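Local coordinates for protein NADH:ubiquinone oxidoreductase, Na translocating, C subunit (Parabacteroides distasonis, PDB 3LWX) that probably serves as a flavin-carrying subunit of an ion-translocating membrane respiratory complex, with an FMN-binding domain, at residues Gln82-Met87 with Ser103-Lys108; Ala44-Glu49 with Glu69-Val74; Val152-Pro157 with Gly179-Leu184. All blocks are in the same frame, centred on the assembly; numbering follows the deposited sequence.

Contact 1 of 3, residues Gln82-Met87 with Ser103-Lys108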
ATOM      1  N   GLN A  82       8.190 -16.679  -6.232  1.00 16.62           N
ATOM      2  CA  GLN A  82       7.860 -16.447  -4.830  1.00 16.19           C
ATOM      3  C   GLN A  82       6.784 -15.404  -4.671  1.00 12.48           C
ATOM      4  O   GLN A  82       6.724 -14.454  -5.444  1.00 13.51           O
ATOM      5  CB  GLN A  82       9.093 -15.969  -4.077  1.00 18.62           C
ATOM      6  CG  GLN A  82      10.232 -16.974  -4.062  1.00 23.36           C
ATOM      7  CD  GLN A  82       9.866 -18.266  -3.345  1.00 28.52           C
ATOM      8  N   PRO A  83       5.938 -15.563  -3.642  1.00 10.92           N
ATOM      9  CA  PRO A  83       4.893 -14.580  -3.481  1.00  9.83           C
ATOM     10  C   PRO A  83       5.360 -13.277  -2.822  1.00  8.63           C
ATOM     11  O   PRO A  83       6.230 -13.270  -1.942  1.00 10.28           O
ATOM     12  CB  PRO A  83       3.896 -15.301  -2.568  1.00 10.58           C
ATOM     13  CG  PRO A  83       4.758 -16.221  -1.739  1.00 12.50           C
ATOM     14  CD  PRO A  83       5.807 -16.685  -2.689  1.00 11.82           C
ATOM     15  N   LYS A  84       4.789 -12.183  -3.311  1.00  7.66           N
ATOM     16  CA  LYS A  84       4.826 -10.890  -2.630  1.00  6.97           C
ATOM     17  C   LYS A  84       3.367 -10.557  -2.333  1.00  7.05           C
ATOM     18  O   LYS A  84       2.519 -10.686  -3.222  1.00  8.28           O
ATOM     19  CB  LYS A  84       5.445  -9.769  -3.468  1.00  7.50           C
ATOM     20  CG  LYS A  84       6.832 -10.062  -3.998  1.00  8.78           C
ATOM     21  CD  LYS A  84       7.868 -10.215  -2.902  1.00  8.43           C
ATOM     22  CE  LYS A  84       9.262 -10.370  -3.493  1.00  9.82           C
ATOM     23  NZ  LYS A  84      10.273 -10.668  -2.454  1.00 10.85           N
ATOM     24  N   TYR A  85       3.080 -10.120  -1.111  1.00  6.29           N
ATOM     25  CA  TYR A  85       1.718  -9.804  -0.704  1.00  6.12           C
ATOM     26  C   TYR A  85       1.551  -8.292  -0.669  1.00  5.96           C
ATOM     27  O   TYR A  85       2.237  -7.613   0.095  1.00  6.96           O
ATOM     28  CB  TYR A  85       1.406 -10.413   0.660  1.00  7.00           C
ATOM     29  CG  TYR A  85       1.588 -11.913   0.695  1.00  7.06           C
ATOM     30  CD1 TYR A  85       0.554 -12.773   0.333  1.00  7.75           C
ATOM     31  CD2 TYR A  85       2.791 -12.477   1.084  1.00  7.89           C
ATOM     32  CE1 TYR A  85       0.725 -14.143   0.357  1.00  7.78           C
ATOM     33  CE2 TYR A  85       2.968 -13.863   1.126  1.00  8.62           C
ATOM     34  CZ  TYR A  85       1.925 -14.682   0.751  1.00  8.32           C
ATOM     35  OH  TYR A  85       2.085 -16.055   0.804  1.00  9.41           O
ATOM     36  N   ILE A  86       0.629  -7.792  -1.482  1.00  6.10           N
ATOM     37  CA  ILE A  86       0.383  -6.362  -1.633  1.00  6.01           C
ATOM     38  C   ILE A  86      -0.928  -6.026  -0.926  1.00  6.05           C
ATOM     39  O   ILE A  86      -1.967  -6.671  -1.158  1.00  7.02           O
ATOM     40  CB  ILE A  86       0.265  -5.963  -3.111  1.00  6.38           C
ATOM     41  CG1 ILE A  86       1.476  -6.422  -3.916  1.00  6.80           C
ATOM     42  CG2 ILE A  86       0.078  -4.444  -3.260  1.00  7.90           C
ATOM     43  CD1 ILE A  86       1.264  -6.413  -5.418  1.00 10.24           C
HETATM   44  N   MSE A  87      -0.874  -5.027  -0.043  1.00  6.01           N
HETATM   45  CA  MSE A  87      -1.963  -4.596   0.806  1.00  6.11           C
HETATM   46  C   MSE A  87      -2.285  -3.138   0.527  1.00  5.93           C
HETATM   47  O   MSE A  87      -1.412  -2.361   0.144  1.00  6.42           O
HETATM   48  CB  MSE A  87      -1.556  -4.797   2.267  1.00  6.33           C
HETATM   49  CG  MSE A  87      -1.385  -6.257   2.619  1.00  7.79           C
HETATM   50 SE   MSE A  87      -0.649  -6.628   4.327  0.75  9.85          SE
HETATM   51  CE  MSE A  87       1.192  -6.219   3.927  1.00  9.48           C
ATOM     52  N   SER A 103       3.885  -3.683  -0.156  1.00  5.90           N
ATOM     53  CA  SER A 103       4.074  -5.103  -0.386  1.00  6.16           C
ATOM     54  C   SER A 103       5.090  -5.657   0.600  1.00  5.86           C
ATOM     55  O   SER A 103       6.029  -4.963   1.010  1.00  6.63           O
ATOM     56  CB  SER A 103       4.530  -5.394  -1.827  1.00  6.75           C
ATOM     57  OG  SER A 103       5.840  -4.927  -2.067  1.00  7.40           O
ATOM     58  N   VAL A 104       4.905  -6.926   0.948  1.00  6.17           N
ATOM     59  CA  VAL A 104       5.841  -7.646   1.776  1.00  6.19           C
ATOM     60  C   VAL A 104       6.322  -8.914   1.071  1.00  6.67           C
ATOM     61  O   VAL A 104       5.655  -9.468   0.187  1.00  7.21           O
ATOM     62  CB  VAL A 104       5.261  -8.004   3.176  1.00  6.72           C
ATOM     63  CG1 VAL A 104       4.994  -6.739   3.995  1.00  7.66           C
ATOM     64  CG2 VAL A 104       3.990  -8.849   3.080  1.00  8.20           C
ATOM     65  N   ASP A 105       7.502  -9.338   1.498  1.00  6.98           N
ATOM     66  CA  ASP A 105       8.125 -10.567   1.063  1.00  7.48           C
ATOM     67  C   ASP A 105       7.328 -11.782   1.543  1.00  7.69           C
ATOM     68  O   ASP A 105       6.340 -11.671   2.269  1.00  7.66           O
ATOM     69  CB  ASP A 105       9.541 -10.637   1.614  1.00  8.18           C
ATOM     70  CG  ASP A 105      10.491  -9.620   0.992  1.00  8.93           C
ATOM     71  OD1 ASP A 105      10.252  -9.154  -0.143  1.00  9.99           O
ATOM     72  OD2 ASP A 105      11.510  -9.314   1.645  1.00 10.88           O
ATOM     73  N   SER A 106       7.790 -12.967   1.161  1.00  8.31           N
ATOM     74  CA  SER A 106       7.070 -14.195   1.490  0.70  9.13           C
ATOM     75  C   SER A 106       6.996 -14.468   2.990  1.00  8.83           C
ATOM     76  O   SER A 106       6.139 -15.232   3.431  1.00 10.14           O
ATOM     77  CB  SER A 106       7.688 -15.383   0.760  0.70  9.71           C
ATOM     78  OG  SER A 106       8.995 -15.636   1.236  0.70 11.29           O
ATOM     79  N   ASP A 107       7.872 -13.833   3.773  1.00  8.37           N
ATOM     80  CA  ASP A 107       7.813 -13.931   5.240  1.00  8.22           C
ATOM     81  C   ASP A 107       6.638 -13.150   5.859  1.00  7.98           C
ATOM     82  O   ASP A 107       6.445 -13.192   7.068  1.00  8.31           O
ATOM     83  CB  ASP A 107       9.132 -13.498   5.902  1.00  8.90           C
ATOM     84  CG  ASP A 107       9.445 -12.001   5.795  1.00  8.28           C
ATOM     85  OD1 ASP A 107       8.711 -11.241   5.130  1.00  7.53           O
ATOM     86  OD2 ASP A 107      10.453 -11.593   6.429  1.00  9.67           O
ATOM     87  N   LYS A 108       5.872 -12.428   5.040  1.00  7.47           N
ATOM     88  CA  LYS A 108       4.707 -11.681   5.524  1.00  7.56           C
ATOM     89  C   LYS A 108       5.117 -10.683   6.617  1.00  7.52           C
ATOM     90  O   LYS A 108       4.363 -10.424   7.551  1.00  9.38           O
ATOM     91  CB  LYS A 108       3.555 -12.613   5.939  1.00  7.64           C
ATOM     92  CG  LYS A 108       3.003 -13.367   4.730  1.00  8.58           C
ATOM     93  CD  LYS A 108       1.686 -14.071   4.994  1.00  8.55           C
ATOM     94  CE  LYS A 108       1.768 -15.178   6.011  1.00  8.86           C
ATOM     95  NZ  LYS A 108       0.430 -15.801   6.220  1.00  9.74           N
TER
HETATM   96  O   HOH W   1       9.029 -13.155  -1.451  0.50 10.52           O
HETATM   97  O   HOH W   2       4.287 -16.879   2.013  1.00 14.65           O
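Y85 and K108 meet where the lysine chain passes slantwise against the tyrosine side chain. K108 CG comes to 3.6 Å from Y85 CE2, and K108 CD lies over one face of the ring, offset toward the rim. In the ring plane, D105 O sits at the edge on the CD2 side. Beyond the ring, Y85 OH and S106 O share a water, which lies 2.6 Å from Y85 OH. K108 NZ hydrogen-bonds to F194 O and S197 O, in the C-terminal helix and tail.

K84 stretches alongside D105. Their salt bridge is 2.8 Å from K84 NZ to D105 OD1. The amine reaches the oxygen from above the carboxylate plane, 50° out of it. A second water accepts from K84 NZ and S106 N and donates to P83 O. It bridges strand 82-92 to the turn where P83 O and S106 N are not bonded directly.

Residues 82-87 and 103-104 belong to the antiparallel hairpin of strands 82-92 and 97-104, inside the six-stranded sheet. Residues 105-108 leave it in a turn. Y85 and V104 form a hydrogen-bonded pair, with Y85 N to V104 O at 3.0 Å and V104 N to Y85 O at 2.9 Å. I86 and S103 follow as a non-hydrogen-bonded pair. On their face I86 CG1 touches S103 CB at 3.8 Å, and I24 covers both residues.

On the Y85 and V104 face, V104 CG2 packs on Y85 CB. The selenomethionine M87 also reaches V104. Its chain bends at chi3 (-76°), which brings CE to 3.8 Å from V104 CG1. L188, Y191 and L195 of helix 174-196 touch M87. The turn from D105 to K108 is type I, closed by the hydrogen bond from K108 N to D105 O.

Contact 2 of 3, residues Ala44-Glu49 with Glu69-Val74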
ATOM      1  N   ALA A  44      -5.828 -12.361  -6.318  1.00  9.09           N
ATOM      2  CA  ALA A  44      -6.357 -11.087  -5.815  1.00 10.70           C
ATOM      3  C   ALA A  44      -7.629 -11.463  -5.084  1.00 10.48           C
ATOM      4  O   ALA A  44      -8.554 -12.007  -5.711  1.00 11.97           O
ATOM      5  CB  ALA A  44      -6.630 -10.088  -6.942  1.00 12.56           C
ATOM      6  N   PHE A  45      -7.662 -11.233  -3.773  1.00  9.42           N
ATOM      7  CA  PHE A  45      -8.802 -11.627  -2.961  1.00  8.45           C
ATOM      8  C   PHE A  45      -8.963 -10.721  -1.767  1.00  8.22           C
ATOM      9  O   PHE A  45      -8.002 -10.149  -1.275  1.00  9.69           O
ATOM     10  CB  PHE A  45      -8.657 -13.089  -2.474  1.00  9.14           C
ATOM     11  CG  PHE A  45      -7.340 -13.391  -1.800  1.00  8.59           C
ATOM     12  CD1 PHE A  45      -7.158 -13.179  -0.437  1.00  9.80           C
ATOM     13  CD2 PHE A  45      -6.271 -13.872  -2.535  1.00  9.14           C
ATOM     14  CE1 PHE A  45      -5.956 -13.454   0.176  1.00 10.32           C
ATOM     15  CE2 PHE A  45      -5.060 -14.137  -1.933  1.00  9.92           C
ATOM     16  CZ  PHE A  45      -4.903 -13.926  -0.581  1.00  9.48           C
ATOM     17  N   LEU A  46     -10.193 -10.606  -1.309  1.00  7.46           N
ATOM     18  CA  LEU A  46     -10.503  -9.906  -0.083  1.00  7.31           C
ATOM     19  C   LEU A  46     -10.343 -10.864   1.088  1.00  7.09           C
ATOM     20  O   LEU A  46     -10.665 -12.054   0.973  1.00  7.88           O
ATOM     21  CB  LEU A  46     -11.946  -9.393  -0.093  1.00  8.21           C
ATOM     22  CG  LEU A  46     -12.247  -8.342  -1.156  1.00  9.50           C
ATOM     23  CD1 LEU A  46     -13.743  -8.106  -1.245  1.00 12.32           C
ATOM     24  CD2 LEU A  46     -11.534  -7.035  -0.860  1.00 10.92           C
ATOM     25  N   VAL A  47      -9.839 -10.342   2.201  1.00  7.57           N
ATOM     26  CA  VAL A  47      -9.849 -11.055   3.463  1.00  7.85           C
ATOM     27  C   VAL A  47     -10.660 -10.260   4.482  1.00  8.28           C
ATOM     28  O   VAL A  47     -10.831  -9.043   4.374  1.00  8.32           O
ATOM     29  CB  VAL A  47      -8.435 -11.350   4.038  1.00  7.90           C
ATOM     30  CG1 VAL A  47      -7.655 -12.195   3.039  1.00  9.69           C
ATOM     31  CG2 VAL A  47      -7.668 -10.072   4.409  1.00  9.35           C
ATOM     32  N   ASN A  48     -11.197 -10.979   5.452  1.00  8.52           N
ATOM     33  CA  ASN A  48     -11.840 -10.356   6.590  1.00  9.42           C
ATOM     34  C   ASN A  48     -10.800 -10.153   7.715  1.00  9.18           C
ATOM     35  O   ASN A  48      -9.615 -10.463   7.567  1.00  9.67           O
ATOM     36  CB  ASN A  48     -13.091 -11.133   7.033  1.00  9.49           C
ATOM     37  CG  ASN A  48     -12.783 -12.523   7.545  1.00  9.67           C
ATOM     38  OD1 ASN A  48     -11.660 -12.817   7.942  1.00  9.62           O
ATOM     39  ND2 ASN A  48     -13.797 -13.381   7.579  1.00 10.89           N
ATOM     40  N   GLU A  49     -11.254  -9.629   8.851  1.00 10.16           N
ATOM     41  CA  GLU A  49     -10.357  -9.338   9.969  0.50 11.33           C
ATOM     42  C   GLU A  49      -9.756 -10.585  10.607  1.00 11.09           C
ATOM     43  O   GLU A  49      -8.821 -10.482  11.376  1.00 12.84           O
ATOM     44  CB  GLU A  49     -11.059  -8.494  11.047  0.50 13.10           C
ATOM     45  CG  GLU A  49     -12.259  -9.107  11.750  0.50 16.33           C
ATOM     46  CD  GLU A  49     -13.596  -8.781  11.091  0.50 19.80           C
ATOM     47  OE1 GLU A  49     -13.828  -9.198   9.935  0.50 16.84           O
ATOM     48  OE2 GLU A  49     -14.434  -8.126  11.759  0.50 22.79           O
ATOM     49  N   GLU A  69     -16.466  -2.055   5.838  1.00 12.69           N
ATOM     50  CA  GLU A  69     -17.136  -3.350   5.934  1.00 11.51           C
ATOM     51  C   GLU A  69     -16.178  -4.462   6.441  1.00 11.20           C
ATOM     52  O   GLU A  69     -16.491  -5.645   6.378  1.00 11.78           O
ATOM     53  CB  GLU A  69     -17.735  -3.698   4.569  1.00 11.65           C
ATOM     54  CG  GLU A  69     -18.768  -2.680   4.135  1.00 11.84           C
ATOM     55  CD  GLU A  69     -19.461  -2.974   2.820  1.00 12.88           C
ATOM     56  OE1 GLU A  69     -19.080  -3.930   2.108  1.00 13.90           O
ATOM     57  OE2 GLU A  69     -20.402  -2.220   2.493  1.00 15.11           O
ATOM     58  N   HIS A  70     -15.022  -4.054   6.973  1.00 10.57           N
ATOM     59  CA  HIS A  70     -14.018  -4.965   7.528  1.00 11.16           C
ATOM     60  C   HIS A  70     -13.557  -6.017   6.509  1.00  9.36           C
ATOM     61  O   HIS A  70     -13.429  -7.204   6.823  1.00 10.77           O
ATOM     62  CB  HIS A  70     -14.514  -5.578   8.846  1.00 13.30           C
ATOM     63  CG  HIS A  70     -14.811  -4.548   9.887  1.00 18.23           C
ATOM     64  ND1 HIS A  70     -13.897  -4.158  10.841  1.00 26.75           N
ATOM     65  CD2 HIS A  70     -15.923  -3.806  10.105  1.00 24.15           C
ATOM     66  CE1 HIS A  70     -14.436  -3.230  11.610  1.00 27.65           C
ATOM     67  NE2 HIS A  70     -15.662  -2.992  11.179  1.00 27.29           N
ATOM     68  N   GLN A  71     -13.324  -5.552   5.279  1.00  8.83           N
ATOM     69  CA  GLN A  71     -12.782  -6.360   4.194  1.00  8.29           C
ATOM     70  C   GLN A  71     -11.565  -5.627   3.652  1.00  8.37           C
ATOM     71  O   GLN A  71     -11.567  -4.396   3.534  1.00  9.24           O
ATOM     72  CB  GLN A  71     -13.804  -6.617   3.105  1.00 10.06           C
ATOM     73  CG  GLN A  71     -15.020  -7.349   3.636  1.00 11.46           C
ATOM     74  CD  GLN A  71     -15.938  -7.802   2.543  1.00 11.58           C
ATOM     75  OE1 GLN A  71     -15.996  -7.197   1.468  1.00 13.09           O
ATOM     76  NE2 GLN A  71     -16.674  -8.884   2.803  1.00 13.83           N
ATOM     77  N   TYR A  72     -10.557  -6.398   3.260  1.00  7.79           N
ATOM     78  CA  TYR A  72      -9.247  -5.866   2.948  1.00  7.92           C
ATOM     79  C   TYR A  72      -8.659  -6.611   1.748  1.00  7.89           C
ATOM     80  O   TYR A  72      -8.494  -7.824   1.803  1.00  8.46           O
ATOM     81  CB  TYR A  72      -8.341  -6.045   4.180  1.00  9.06           C
ATOM     82  CG  TYR A  72      -9.000  -5.577   5.452  1.00  9.41           C
ATOM     83  CD1 TYR A  72      -9.110  -4.229   5.746  1.00 10.13           C
ATOM     84  CD2 TYR A  72      -9.567  -6.481   6.337  1.00 11.21           C
ATOM     85  CE1 TYR A  72      -9.731  -3.791   6.890  1.00 10.27           C
ATOM     86  CE2 TYR A  72     -10.203  -6.054   7.480  1.00 10.79           C
ATOM     87  CZ  TYR A  72     -10.278  -4.708   7.772  1.00  8.98           C
ATOM     88  OH  TYR A  72     -10.907  -4.258   8.920  1.00 11.39           O
ATOM     89  N   PRO A  73      -8.315  -5.904   0.655  1.00  7.83           N
ATOM     90  CA  PRO A  73      -7.831  -6.631  -0.509  1.00  7.79           C
ATOM     91  C   PRO A  73      -6.350  -6.996  -0.433  1.00  7.61           C
ATOM     92  O   PRO A  73      -5.518  -6.193   0.007  1.00  7.64           O
ATOM     93  CB  PRO A  73      -8.057  -5.632  -1.650  1.00  8.85           C
ATOM     94  CG  PRO A  73      -7.888  -4.308  -0.985  1.00  9.66           C
ATOM     95  CD  PRO A  73      -8.538  -4.479   0.359  1.00  8.92           C
ATOM     96  N   VAL A  74      -6.041  -8.209  -0.864  1.00  7.84           N
ATOM     97  CA  VAL A  74      -4.690  -8.720  -0.966  1.00  7.87           C
ATOM     98  C   VAL A  74      -4.425  -9.062  -2.432  1.00  7.73           C
ATOM     99  O   VAL A  74      -5.223  -9.761  -3.067  1.00  8.82           O
ATOM    100  CB  VAL A  74      -4.479  -9.997  -0.113  1.00  8.82           C
ATOM    101  CG1 VAL A  74      -3.051 -10.506  -0.258  1.00  9.57           C
ATOM    102  CG2 VAL A  74      -4.788  -9.724   1.360  1.00  9.92           C
TER
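F45 and V74 make the tight end of this contact. V74 flanks F45 on the same face of the sheet. V74 CB sits over a face of the F45 ring in a CH-pi contact, 4.2 Å from the centroid. V74 CB is 3.8 Å from F45 CE1. V47 CG1 meets the ring at its edge, in plane. V47 CG1 also touches V74 CG2, and F194 of helix 174-196 covers both valines. Beside this side-chain pair the backbones bond: F45 N to V74 O is 2.9 Å and V74 N to F45 O is 2.8 Å. On the other face, L46 CD2 packs on P73 CB at 3.8 Å.

The far end is looser and more exposed. V47 and Y72 are still bonded both ways, but Y72 N to V47 O is bent (139°). The Y72 ring turns its edge to E49 N. The E49 side chain has two conformers, so its approach to H70 is doubtful. H70 has positive phi and is the C-prime residue of a Schellman motif ending helix 63-68. The arrangement is a pair of neighbouring antiparallel strands in the six-stranded sheet, joined by a long connection that holds short strand 53-54 and helix 63-68.

Contact 3 of 3, residues Val152-Pro157 with Gly179-Leu184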
ATOM      1  N   VAL A 152       5.568   0.543  10.839  1.00  6.63           N
ATOM      2  CA  VAL A 152       6.781   1.332  10.652  1.00  6.65           C
ATOM      3  C   VAL A 152       6.475   2.783  10.989  1.00  6.89           C
ATOM      4  O   VAL A 152       5.534   3.372  10.459  1.00  8.22           O
ATOM      5  CB  VAL A 152       7.318   1.185   9.203  1.00  7.59           C
ATOM      6  CG1 VAL A 152       8.551   2.086   8.989  1.00  8.28           C
ATOM      7  CG2 VAL A 152       7.632  -0.266   8.912  1.00  8.90           C
ATOM      8  N   ALA A 153       7.271   3.349  11.895  1.00  7.22           N
ATOM      9  CA  ALA A 153       7.092   4.745  12.299  1.00  7.94           C
ATOM     10  C   ALA A 153       7.635   5.710  11.262  1.00  7.75           C
ATOM     11  O   ALA A 153       8.577   5.391  10.544  1.00  8.61           O
ATOM     12  CB  ALA A 153       7.779   5.003  13.642  1.00  9.46           C
ATOM     13  N   VAL A 154       7.045   6.900  11.215  1.00  8.03           N
ATOM     14  CA  VAL A 154       7.546   7.989  10.383  1.00  8.55           C
ATOM     15  C   VAL A 154       7.986   9.079  11.363  1.00  9.61           C
ATOM     16  O   VAL A 154       7.163   9.608  12.100  1.00 12.02           O
ATOM     17  CB  VAL A 154       6.509   8.483   9.373  1.00  8.66           C
ATOM     18  CG1 VAL A 154       7.115   9.579   8.480  1.00 10.38           C
ATOM     19  CG2 VAL A 154       5.981   7.334   8.526  1.00  8.93           C
ATOM     20  N   VAL A 155       9.280   9.361  11.406  1.00 10.61           N
ATOM     21  CA  VAL A 155       9.850  10.259  12.410  1.00 11.52           C
ATOM     22  C   VAL A 155      10.262  11.598  11.821  1.00 12.43           C
ATOM     23  O   VAL A 155      10.316  11.767  10.611  1.00 12.39           O
ATOM     24  CB  VAL A 155      11.089   9.597  13.109  1.00 13.20           C
ATOM     25  CG1 VAL A 155      10.703   8.281  13.804  1.00 14.96           C
ATOM     26  CG2 VAL A 155      12.236   9.372  12.136  1.00 15.03           C
ATOM     27  N   LYS A 156      10.520  12.570  12.689  1.00 13.64           N
ATOM     28  CA  LYS A 156      11.050  13.839  12.217  1.00 15.25           C
ATOM     29  C   LYS A 156      12.430  13.531  11.646  1.00 16.28           C
ATOM     30  O   LYS A 156      13.159  12.728  12.220  1.00 17.17           O
ATOM     31  CB  LYS A 156      11.149  14.839  13.354  1.00 17.37           C
ATOM     32  CG  LYS A 156       9.810  15.200  13.956  1.00 22.97           C
ATOM     33  N   PRO A 157      12.756  14.108  10.473  0.50 15.93           N
ATOM     34  CA  PRO A 157      13.997  13.797   9.753  0.50 16.13           C
ATOM     35  C   PRO A 157      15.253  13.722  10.632  0.50 15.29           C
ATOM     36  O   PRO A 157      15.528  14.634  11.406  0.50 15.27           O
ATOM     37  CB  PRO A 157      14.108  14.949   8.750  0.50 16.58           C
ATOM     38  CG  PRO A 157      12.704  15.333   8.475  0.50 17.53           C
ATOM     39  CD  PRO A 157      11.939  15.099   9.741  0.50 16.34           C
ATOM     40  N   GLY A 179       0.175  11.431   9.184  1.00  8.05           N
ATOM     41  CA  GLY A 179      -0.940  10.785   8.521  1.00  8.00           C
ATOM     42  C   GLY A 179      -0.523   9.486   7.844  1.00  7.03           C
ATOM     43  O   GLY A 179      -1.279   8.519   7.847  1.00  7.21           O
ATOM     44  N   VAL A 180       0.671   9.447   7.264  1.00  6.93           N
ATOM     45  CA  VAL A 180       1.193   8.204   6.682  1.00  6.68           C
ATOM     46  C   VAL A 180       1.454   7.170   7.776  1.00  6.50           C
ATOM     47  O   VAL A 180       1.090   6.002   7.641  1.00  6.84           O
ATOM     48  CB  VAL A 180       2.460   8.438   5.829  1.00  6.92           C
ATOM     49  CG1 VAL A 180       3.059   7.110   5.386  1.00  7.86           C
ATOM     50  CG2 VAL A 180       2.125   9.301   4.602  1.00  8.34           C
ATOM     51  N   ASP A 181       2.098   7.591   8.865  1.00  6.74           N
ATOM     52  CA  ASP A 181       2.369   6.693   9.988  1.00  6.91           C
ATOM     53  C   ASP A 181       1.051   6.060  10.482  1.00  6.58           C
ATOM     54  O   ASP A 181       0.927   4.827  10.656  1.00  6.90           O
ATOM     55  CB  ASP A 181       3.060   7.512  11.084  1.00  7.70           C
ATOM     56  CG  ASP A 181       3.606   6.678  12.242  1.00  8.18           C
ATOM     57  OD1 ASP A 181       3.057   5.623  12.571  1.00 12.55           O
ATOM     58  OD2 ASP A 181       4.628   7.091  12.803  1.00 10.03           O
ATOM     59  N   GLU A 182       0.054   6.900  10.713  1.00  6.68           N
ATOM     60  CA  GLU A 182      -1.242   6.439  11.192  1.00  6.76           C
ATOM     61  C   GLU A 182      -1.940   5.562  10.159  1.00  6.79           C
ATOM     62  O   GLU A 182      -2.543   4.550  10.509  1.00  7.23           O
ATOM     63  CB  GLU A 182      -2.064   7.659  11.563  1.00  7.45           C
ATOM     64  CG  GLU A 182      -1.490   8.364  12.789  1.00  9.29           C
ATOM     65  CD  GLU A 182      -1.969   9.775  13.014  1.00 11.87           C
ATOM     66  OE1 GLU A 182      -2.827  10.259  12.260  1.00 12.26           O
ATOM     67  OE2 GLU A 182      -1.457  10.408  13.945  1.00 17.30           O
HETATM   68  N   MSE A 183      -1.865   5.955   8.890  1.00  6.95           N
HETATM   69  CA  MSE A 183      -2.451   5.179   7.800  1.00  6.92           C
HETATM   70  C   MSE A 183      -1.871   3.777   7.754  1.00  6.42           C
HETATM   71  O   MSE A 183      -2.603   2.798   7.586  1.00  6.60           O
HETATM   72  CB  MSE A 183      -2.210   5.876   6.453  1.00  7.00           C
HETATM   73  CG  MSE A 183      -2.534   5.005   5.253  1.00  7.82           C
HETATM   74 SE   MSE A 183      -2.679   5.976   3.610  0.75  9.57          SE
HETATM   75  CE  MSE A 183      -0.863   6.521   3.421  1.00 11.73           C
ATOM     76  N   LEU A 184      -0.554   3.668   7.870  1.00  6.56           N
ATOM     77  CA  LEU A 184       0.085   2.364   7.856  1.00  6.91           C
ATOM     78  C   LEU A 184      -0.399   1.516   9.030  1.00  6.25           C
ATOM     79  O   LEU A 184      -0.789   0.359   8.854  1.00  7.12           O
ATOM     80  CB  LEU A 184       1.610   2.530   7.899  1.00  7.38           C
ATOM     81  CG  LEU A 184       2.277   2.976   6.611  1.00  9.00           C
ATOM     82  CD1 LEU A 184       3.652   3.563   6.886  1.00 11.21           C
ATOM     83  CD2 LEU A 184       2.340   1.806   5.635  1.00 10.03           C
TER
HETATM   84  O   HOH W   3       2.906   2.941  11.193  1.00  8.49           O
HETATM   85  O   HOH W   4       4.435  10.141  12.924  1.00 30.03           O
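V152 approaches L184 and D181 through its carbonyl. V152 O is 4.0 Å from L184 CD1. A water lies 2.8 Å from both V152 O and D181 O and probably links them. At A153 the CA comes 3.4 Å from D181 OD2. A153 CB leans away from the helix but still lies 3.9 Å from D181 OD2, and it also touches Y166.

V154 carries the contact. Its N-H gives a nearly straight bond (172°) to D181 OD2, at 2.9 Å. The donor arrives from above the carboxylate plane, 60° out of it. The V154 and D181 side chains run past one another in opposite senses, with V154 CG2 3.9 Å from D181 CB. The same branch touches V180 CG1 at 4.3 Å. V154 O accepts from another water, which also donates to D181 OD2 at 3.1 Å.

Strand 153-155 pairs in parallel with strand 166-168 and runs almost antiparallel to helix segment 179-184. D181 OD1 hydrogen-bonds to a glycerol. One carboxylate thus takes a backbone N-H and a water on OD2 and a glycerol on OD1, beside an apolar V154 contact. This is consistent with an ionised D181.

Contacts 1 and 2 lie in the same six-stranded antiparallel sheet, on neighbouring strands 71-79 and 82-92 that follow each other in the chain. Their centres are 15 Å apart, and they touch through V74: its CG1 is 4.1 Å from I86 O and 4.3 Å from Y85 CD1. Contact 3 stands apart, about 21 Å from contact 1 and 23 Å from contact 2, centre to centre. Helix 174-196 connects all three. It supplies D181 to contact 3, and its later residues pack on M87 and K108 of contact 1 and on V47 and V74 of contact 2. Glycerol, probably from the crystallisation liquor, lies near K108 and near D181; this establishes no flavin site.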